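Pilotin OutS (Dickeya dadantii, PDB 3UTK) acts as the outer-membrane pilot lipoprotein of a type II secretion system, interacting with the secretin OutD and required for export of pectate lyases and cellulases. Local coordinates at residues Q46-V51 / Q91-L96. Sequence-based numbering, arbitrary orientation.
Sequences QLASLV and QSLPQL
Leu93 lays its CD1 methyl against the backbone of helix 40-60 between Leu47 and Ala48, 3.6 Å from the amide N of Ala48. Leu93 CD1 also lies 3.8 Å from Leu47 CB and 3.9 Å from Ala48 CB, so one branch touches both residues and the peptide nitrogen between them. Its CG stands opposite the backbone N (chi1 -179°), which brings CD1 to the helix although the first side-chain bond of Leu93 does not aim there directly. Leu47 meets this methyl through CB alone; its side chain also touches Tyr90 and Ala80 of helix 69-82. The small Ala48 lets the chains approach closely, its CA lying 6.0 Å from the CA of Leu93. In this fold of nested, roughly perpendicular helical hairpins, helix 40-60 thus packs against the beginning of helix 94-106 and the connection leading into it, while helix 69-82 covers a neighbouring face through Leu47 and Val51. Leu96 reaches the Ala48 methyl from further along the chain, its first torsion as extended as that of Leu93 (chi1 176°), and presents the fork itself. Leu96 CD2 is 3.5 Å from Ala48 CB, tight for two carbons; Leu96 CG lies at 3.5 Å and Leu96 CB at 4.1 Å from the same Ala48 CB. Both leucines therefore touch Ala48, Leu93 by a methyl and Leu96 along its branch. No hydrogen bond joins the two segments. Ser97 and Leu100 continue the cover over Ala48, and the hydroxyl of Ser97 is also hydrogen-bonded to the carbonyl O of Leu93 at the start of helix 94-106.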
# COMPACT_ATOMS: atom_id res chain seq x y z
N GLN A 46 -6.19 -0.72 -6.54
CA GLN A 46 -5.98 -1.72 -5.50
C GLN A 46 -4.55 -1.68 -4.97
O GLN A 46 -4.34 -1.74 -3.77
CB GLN A 46 -6.34 -3.12 -6.02
CG GLN A 46 -7.84 -3.33 -6.21
CD GLN A 46 -8.22 -4.78 -6.47
OE1 GLN A 46 -7.38 -5.68 -6.49
NE2 GLN A 46 -9.52 -5.01 -6.66
N LEU A 47 -3.58 -1.57 -5.88
CA LEU A 47 -2.18 -1.51 -5.48
C LEU A 47 -1.89 -0.24 -4.69
O LEU A 47 -1.16 -0.28 -3.69
CB LEU A 47 -1.26 -1.58 -6.70
CG LEU A 47 -1.41 -2.86 -7.53
CD1 LEU A 47 -0.50 -2.81 -8.74
CD2 LEU A 47 -1.13 -4.08 -6.68
N ALA A 48 -2.46 0.88 -5.13
CA ALA A 48 -2.23 2.17 -4.49
C ALA A 48 -2.77 2.15 -3.07
O ALA A 48 -2.18 2.74 -2.17
CB ALA A 48 -2.88 3.31 -5.30
N SER A 49 -3.89 1.47 -2.89
CA SER A 49 -4.47 1.31 -1.56
C SER A 49 -3.54 0.55 -0.61
O SER A 49 -3.43 0.89 0.57
CB SER A 49 -5.83 0.61 -1.66
OG SER A 49 -6.36 0.32 -0.38
N LEU A 50 -2.88 -0.49 -1.12
CA LEU A 50 -1.96 -1.28 -0.31
C LEU A 50 -0.73 -0.45 0.03
O LEU A 50 -0.25 -0.48 1.15
CB LEU A 50 -1.55 -2.56 -1.06
CG LEU A 50 -2.59 -3.68 -1.14
CD1 LEU A 50 -2.14 -4.77 -2.13
CD2 LEU A 50 -2.85 -4.29 0.23
N VAL A 51 -0.23 0.30 -0.93
CA VAL A 51 0.91 1.17 -0.69
C VAL A 51 0.57 2.24 0.36
O VAL A 51 1.35 2.48 1.28
CB VAL A 51 1.39 1.83 -1.99
CG1 VAL A 51 2.53 2.78 -1.71
CG2 VAL A 51 1.83 0.74 -2.99
N GLN A 91 1.38 3.52 -14.85
CA GLN A 91 1.98 4.86 -14.75
C GLN A 91 1.52 5.70 -13.55
O GLN A 91 2.33 6.38 -12.90
CB GLN A 91 1.75 5.64 -16.05
CG GLN A 91 2.58 5.14 -17.23
CD GLN A 91 1.88 4.06 -18.03
OE1 GLN A 91 0.75 3.69 -17.75
NE2 GLN A 91 2.56 3.55 -19.05
N SER A 92 0.23 5.63 -13.23
CA SER A 92 -0.34 6.47 -12.19
C SER A 92 -0.34 5.81 -10.81
O SER A 92 -1.28 6.01 -10.03
CB SER A 92 -1.78 6.84 -12.56
OG SER A 92 -2.58 5.67 -12.70
N LEU A 93 0.72 5.07 -10.48
CA LEU A 93 0.75 4.35 -9.19
C LEU A 93 1.36 5.11 -8.00
O LEU A 93 0.75 5.17 -6.93
CB LEU A 93 1.42 2.96 -9.34
CG LEU A 93 1.47 2.13 -8.04
CD1 LEU A 93 0.07 1.92 -7.46
CD2 LEU A 93 2.17 0.78 -8.24
N PRO A 94 2.57 5.67 -8.16
CA PRO A 94 3.19 6.35 -7.01
C PRO A 94 2.45 7.61 -6.52
O PRO A 94 2.25 7.77 -5.31
CB PRO A 94 4.58 6.74 -7.54
CG PRO A 94 4.82 5.80 -8.70
CD PRO A 94 3.48 5.60 -9.32
N GLN A 95 2.07 8.50 -7.43
CA GLN A 95 1.31 9.68 -7.03
C GLN A 95 -0.04 9.29 -6.44
O GLN A 95 -0.49 9.89 -5.45
CB GLN A 95 1.10 10.63 -8.20
CG GLN A 95 0.34 11.89 -7.80
CD GLN A 95 1.01 12.64 -6.66
OE1 GLN A 95 2.23 12.82 -6.65
NE2 GLN A 95 0.22 13.06 -5.68
N LEU A 96 -0.70 8.30 -7.04
CA LEU A 96 -2.00 7.88 -6.54
C LEU A 96 -1.86 7.36 -5.12
O LEU A 96 -2.72 7.62 -4.26
CB LEU A 96 -2.61 6.80 -7.43
CG LEU A 96 -3.94 6.26 -6.89
CD1 LEU A 96 -4.97 7.39 -6.75
CD2 LEU A 96 -4.49 5.14 -7.75